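Local coordinates for protein taurocyamine kinase (Schistosoma mansoni, PDB 4WOD) that catalyses the reversible, magnesium-dependent transfer of phosphate between ATP and taurocyamine, and is here bound to arginine, at residues 61-69 and 127-136. The protein carries 4 engineered substitutions. Sequence-based numbering, arbitrary orientation.
With ARG (arginine), chain B.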
ATOM      1  N   LEU A  61      19.568  -1.037   2.617  1.00 20.13           N
ATOM      2  CA  LEU A  61      20.548  -2.104   2.395  1.00 19.22           C
ATOM      3  C   LEU A  61      21.979  -1.710   2.768  1.00 18.40           C
ATOM      4  O   LEU A  61      22.316  -0.536   2.771  1.00 19.13           O
ATOM      5  CB  LEU A  61      20.515  -2.527   0.924  1.00 16.10           C
ATOM      6  CG  LEU A  61      19.211  -3.185   0.473  1.00 23.05           C
ATOM      7  CD1 LEU A  61      19.255  -3.512  -1.006  1.00 23.27           C
ATOM      8  CD2 LEU A  61      18.930  -4.432   1.286  1.00 21.82           C
ATOM      9  N   PRO A  62      22.826  -2.702   3.096  1.00 18.82           N
ATOM     10  CA  PRO A  62      24.255  -2.389   3.199  1.00 16.94           C
ATOM     11  C   PRO A  62      24.828  -2.188   1.799  1.00 18.57           C
ATOM     12  O   PRO A  62      24.082  -2.259   0.811  1.00 17.30           O
ATOM     13  CB  PRO A  62      24.859  -3.641   3.847  1.00 16.71           C
ATOM     14  CG  PRO A  62      23.885  -4.780   3.426  1.00 19.94           C
ATOM     15  CD  PRO A  62      22.519  -4.102   3.443  1.00 18.06           C
ATOM     16  N   ARG A  63      26.133  -1.986   1.701  1.00 14.96           N
ATOM     17  CA  ARG A  63      26.771  -2.118   0.399  1.00 18.71           C
ATOM     18  C   ARG A  63      27.851  -3.172   0.548  1.00 18.41           C
ATOM     19  O   ARG A  63      27.845  -3.924   1.516  1.00 20.22           O
ATOM     20  CB  ARG A  63      27.308  -0.765  -0.097  1.00 15.72           C
ATOM     21  CG  ARG A  63      26.204   0.328  -0.234  1.00 15.53           C
ATOM     22  CD  ARG A  63      25.190   0.017  -1.383  1.00 18.21           C
ATOM     23  NE  ARG A  63      24.209   1.088  -1.633  1.00 16.34           N
ATOM     24  CZ  ARG A  63      23.068   1.248  -0.973  1.00 19.45           C
ATOM     25  NH1 ARG A  63      22.729   0.422   0.015  1.00 20.96           N
ATOM     26  NH2 ARG A  63      22.248   2.248  -1.299  1.00 22.53           N
ATOM     27  N   SER A  64      28.774  -3.254  -0.398  1.00 18.29           N
ATOM     28  CA  SER A  64      29.819  -4.261  -0.284  1.00 19.64           C
ATOM     29  C   SER A  64      31.179  -3.628  -0.490  1.00 18.93           C
ATOM     30  O   SER A  64      31.383  -2.874  -1.438  1.00 16.00           O
ATOM     31  CB  SER A  64      29.589  -5.408  -1.279  1.00 16.69           C
ATOM     32  OG  SER A  64      29.272  -4.919  -2.566  1.00 16.20           O
ATOM     33  N   CYS A  65      32.093  -3.939   0.423  1.00 15.03           N
ATOM     34  CA  CYS A  65      33.464  -3.454   0.363  1.00 18.78           C
ATOM     35  C   CYS A  65      34.184  -3.914  -0.907  1.00 18.13           C
ATOM     36  O   CYS A  65      35.050  -3.214  -1.431  1.00 17.95           O
ATOM     37  CB  CYS A  65      34.225  -3.916   1.609  1.00 20.19           C
ATOM     38  SG  CYS A  65      34.242  -5.714   1.938  1.00 17.96           S
ATOM     39  N   ASP A  66      33.827  -5.101  -1.383  1.00 17.34           N
ATOM     40  CA  ASP A  66      34.337  -5.641  -2.644  1.00 14.01           C
ATOM     41  C   ASP A  66      33.485  -6.861  -2.973  1.00 16.64           C
ATOM     42  O   ASP A  66      32.631  -7.246  -2.179  1.00 14.21           O
ATOM     43  CB  ASP A  66      35.818  -6.026  -2.546  1.00 12.94           C
ATOM     44  CG  ASP A  66      36.091  -7.029  -1.434  1.00 19.14           C
ATOM     45  OD1 ASP A  66      35.739  -8.218  -1.583  1.00 16.32           O
ATOM     46  OD2 ASP A  66      36.683  -6.629  -0.411  1.00 19.61           O
ATOM     47  N   LEU A  67      33.763  -7.502  -4.104  1.00 16.08           N
ATOM     48  CA  LEU A  67      32.893  -8.566  -4.610  1.00 15.11           C
ATOM     49  C   LEU A  67      32.908  -9.819  -3.735  1.00 15.64           C
ATOM     50  O   LEU A  67      31.978 -10.617  -3.787  1.00 19.12           O
ATOM     51  CB  LEU A  67      33.277  -8.921  -6.055  1.00 12.35           C
ATOM     52  CG  LEU A  67      34.697  -9.463  -6.283  1.00 16.91           C
ATOM     53  CD1 LEU A  67      34.716 -10.983  -6.248  1.00 23.94           C
ATOM     54  CD2 LEU A  67      35.268  -8.982  -7.610  1.00 19.36           C
ATOM     55  N   ASN A  68      33.951  -9.977  -2.929  1.00 17.44           N
ATOM     56  CA  ASN A  68      34.072 -11.126  -2.052  1.00 17.10           C
ATOM     57  C   ASN A  68      33.331 -10.962  -0.744  1.00 20.90           C
ATOM     58  O   ASN A  68      33.359 -11.879   0.101  1.00 18.53           O
ATOM     59  CB  ASN A  68      35.534 -11.414  -1.730  1.00 16.82           C
ATOM     60  CG  ASN A  68      36.331 -11.774  -2.942  1.00 29.90           C
ATOM     61  OD1 ASN A  68      37.172 -10.991  -3.395  1.00 39.98           O
ATOM     62  ND2 ASN A  68      36.085 -12.963  -3.487  1.00 33.92           N
ATOM     63  N   ALA A  69      32.726  -9.788  -0.547  1.00 12.05           N
ATOM     64  CA  ALA A  69      32.022  -9.527   0.700  1.00 13.98           C
ATOM     65  C   ALA A  69      30.869 -10.508   0.859  1.00 16.66           C
ATOM     66  O   ALA A  69      30.569 -10.947   1.966  1.00 18.41           O
ATOM     67  CB  ALA A  69      31.514  -8.109   0.761  1.00 16.56           C
ATOM     68  N   THR A 127      30.487  -6.209 -12.443  1.00 11.08           N
ATOM     69  CA  THR A 127      31.700  -6.143 -11.653  1.00 13.77           C
ATOM     70  C   THR A 127      32.807  -6.839 -12.417  1.00 16.71           C
ATOM     71  O   THR A 127      32.627  -7.975 -12.854  1.00 17.40           O
ATOM     72  CB  THR A 127      31.534  -6.844 -10.315  1.00 14.12           C
ATOM     73  OG1 THR A 127      30.486  -6.223  -9.562  1.00 15.47           O
ATOM     74  CG2 THR A 127      32.867  -6.844  -9.535  1.00 15.34           C
ATOM     75  N   VAL A 128      33.940  -6.173 -12.585  1.00 14.90           N
ATOM     76  CA  VAL A 128      35.096  -6.815 -13.220  1.00 14.92           C
ATOM     77  C   VAL A 128      35.903  -7.599 -12.159  1.00 17.22           C
ATOM     78  O   VAL A 128      36.286  -7.043 -11.124  1.00 17.33           O
ATOM     79  CB  VAL A 128      36.005  -5.766 -13.940  1.00 13.85           C
ATOM     80  CG1 VAL A 128      37.277  -6.414 -14.466  1.00 13.84           C
ATOM     81  CG2 VAL A 128      35.238  -5.058 -15.077  1.00 14.24           C
ATOM     82  N   GLU A 129      36.131  -8.892 -12.401  1.00 17.07           N
ATOM     83  CA  GLU A 129      36.943  -9.713 -11.485  1.00 20.62           C
ATOM     84  C   GLU A 129      38.315  -9.119 -11.210  1.00 19.62           C
ATOM     85  O   GLU A 129      38.949  -8.558 -12.109  1.00 17.93           O
ATOM     86  CB  GLU A 129      37.142 -11.118 -12.045  1.00 22.28           C
ATOM     87  CG  GLU A 129      35.921 -11.996 -11.970  1.00 25.86           C
ATOM     88  CD  GLU A 129      36.177 -13.372 -12.544  1.00 36.18           C
ATOM     89  OE1 GLU A 129      37.100 -13.510 -13.388  1.00 33.98           O
ATOM     90  OE2 GLU A 129      35.463 -14.316 -12.132  1.00 40.17           O
ATOM     91  N   GLY A 130      38.772  -9.268  -9.974  1.00 20.15           N
ATOM     92  CA  GLY A 130      40.114  -8.891  -9.596  1.00 15.22           C
ATOM     93  C   GLY A 130      40.210  -7.493  -9.018  1.00 18.85           C
ATOM     94  O   GLY A 130      41.298  -7.056  -8.664  1.00 22.14           O
ATOM     95  N   PHE A 131      39.088  -6.772  -8.938  1.00 16.11           N
ATOM     96  CA  PHE A 131      39.127  -5.385  -8.464  1.00 16.42           C
ATOM     97  C   PHE A 131      38.098  -5.189  -7.372  1.00 16.18           C
ATOM     98  O   PHE A 131      37.034  -5.770  -7.437  1.00 14.09           O
ATOM     99  CB  PHE A 131      38.835  -4.376  -9.586  1.00 14.88           C
ATOM    100  CG  PHE A 131      39.866  -4.352 -10.673  1.00 17.57           C
ATOM    101  CD1 PHE A 131      40.922  -3.445 -10.628  1.00 13.53           C
ATOM    102  CD2 PHE A 131      39.777  -5.235 -11.740  1.00 16.91           C
ATOM    103  CE1 PHE A 131      41.866  -3.403 -11.633  1.00 14.93           C
ATOM    104  CE2 PHE A 131      40.731  -5.208 -12.759  1.00 16.74           C
ATOM    105  CZ  PHE A 131      41.775  -4.294 -12.701  1.00 17.52           C
ATOM    106  N   GLY A 132      38.418  -4.353  -6.388  1.00 12.69           N
ATOM    107  CA  GLY A 132      37.490  -4.076  -5.310  1.00 15.19           C
ATOM    108  C   GLY A 132      36.459  -3.037  -5.703  1.00 17.93           C
ATOM    109  O   GLY A 132      36.363  -2.649  -6.874  1.00 13.97           O
ATOM    110  N   PHE A 133      35.650  -2.642  -4.722  1.00 16.36           N
ATOM    111  CA  PHE A 133      34.714  -1.544  -4.866  1.00 17.47           C
ATOM    112  C   PHE A 133      35.310  -0.329  -4.159  1.00 17.15           C
ATOM    113  O   PHE A 133      36.431  -0.405  -3.664  1.00 15.49           O
ATOM    114  CB  PHE A 133      33.340  -1.907  -4.280  1.00 17.78           C
ATOM    115  CG  PHE A 133      32.602  -2.981  -5.055  1.00 17.49           C
ATOM    116  CD1 PHE A 133      32.655  -3.014  -6.447  1.00 17.84           C
ATOM    117  CD2 PHE A 133      31.869  -3.961  -4.388  1.00 14.32           C
ATOM    118  CE1 PHE A 133      31.966  -4.002  -7.159  1.00 18.73           C
ATOM    119  CE2 PHE A 133      31.187  -4.955  -5.079  1.00 14.01           C
ATOM    120  CZ  PHE A 133      31.223  -4.985  -6.466  1.00 15.72           C
ATOM    121  N   GLY A 134      34.550   0.770  -4.116  1.00 20.53           N
ATOM    122  CA  GLY A 134      34.943   1.997  -3.436  1.00 15.55           C
ATOM    123  C   GLY A 134      35.890   1.878  -2.242  1.00 19.75           C
ATOM    124  O   GLY A 134      36.966   2.495  -2.246  1.00 17.09           O
ATOM    125  N   PRO A 135      35.498   1.096  -1.214  1.00 15.43           N
ATOM    126  CA  PRO A 135      36.273   0.978   0.028  1.00 19.03           C
ATOM    127  C   PRO A 135      37.604   0.240  -0.095  1.00 20.18           C
ATOM    128  O   PRO A 135      38.437   0.376   0.796  1.00 17.44           O
ATOM    129  CB  PRO A 135      35.329   0.189   0.957  1.00 18.54           C
ATOM    130  CG  PRO A 135      33.955   0.476   0.423  1.00 20.77           C
ATOM    131  CD  PRO A 135      34.162   0.492  -1.066  1.00 16.51           C
ATOM    132  N   THR A 136      37.802  -0.532  -1.158  1.00 17.62           N
ATOM    133  CA  THR A 136      38.989  -1.364  -1.229  1.00 14.52           C
ATOM    134  C   THR A 136      39.893  -1.056  -2.430  1.00 16.92           C
ATOM    135  O   THR A 136      40.998  -1.589  -2.520  1.00 20.30           O
ATOM    136  CB  THR A 136      38.628  -2.894  -1.265  1.00 16.81           C
ATOM    137  OG1 THR A 136      37.570  -3.120  -2.205  1.00 15.65           O
ATOM    138  CG2 THR A 136      38.199  -3.398   0.121  1.00 16.19           C
TER
HETATM  139  N   ARG B 801      17.346  -0.409  -1.656  1.00 28.73           N
HETATM  140  CA  ARG B 801      18.571   0.325  -1.497  1.00 33.12           C
HETATM  141  C   ARG B 801      18.792   1.047  -0.180  1.00 26.41           C
HETATM  142  O   ARG B 801      17.893   1.782   0.295  1.00 23.55           O
HETATM  143  CB  ARG B 801      18.790   1.239  -2.646  1.00 40.46           C
HETATM  144  CG  ARG B 801      19.384   0.536  -3.819  1.00 35.81           C
HETATM  145  CD  ARG B 801      20.758   1.077  -3.977  1.00 36.02           C
HETATM  146  NE  ARG B 801      21.404   0.463  -5.099  1.00 35.69           N
HETATM  147  CZ  ARG B 801      22.030   1.141  -6.019  1.00 34.97           C
HETATM  148  NH1 ARG B 801      22.600   0.524  -7.011  1.00 37.48           N
HETATM  149  NH2 ARG B 801      22.055   2.443  -5.950  1.00 40.28           N
HETATM  150  OXT ARG B 801      19.908   0.755   0.274  1.00 22.89           O
HETATM  151  O   HOH W   1      34.753  -5.653  -6.086  1.00 13.44           O
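With chi1 at 46°, Thr136 holds OG1 between its own backbone N and carbonyl carbon, and this rotation delivers the hydroxyl to the carbonyl of Cys65. Thr136 OG1 donates to Cys65 O over 2.6 Å, tilted 29° from the carbonyl plane. The same oxygen takes a second, weak bond from Phe133 N, so one buried carbonyl receives two donors from 127-136. CB of Asp66 rests against Thr136 OG1, the two side chains crossing near a right angle, while Asp66 OD2 is held by Thr40 and OD1 caps Asn68 N through its anti lone pair at 2.8 Å, fixing the turn ahead of helix 69-72.

Phe133 keeps CG beside its backbone N (chi1 -68°), which turns the ring in toward 64-67. Its CE2 lies 3.2 Å from Ser64 OG, an oxygen already bonded to Phe267 O, and CD2 packs 3.5 Å from Asp66 CA. A water sits 3.3 Å above the ring centre; it donates to Phe131 O at 2.7 Å and accepts a weak bond from Leu67 N. Farther along, the Leu67 side chain passes at a slant over that of Thr127, with Leu67 CD2 3.7 Å from Thr127 CG2 and also close to Phe131 O.

At the other end of 61-69, Leu61 N and Arg63 NH1 both bind the carboxylate oxygen OXT of the arginine ligand, NH1 at 2.9 Å. The contact thus joins the loop carrying these carboxylate-binding groups to the loop leaving strand 117-126: an interface between the N-terminal and catalytic domains of a phosphagen kinase, beside its guanidino-substrate pocket.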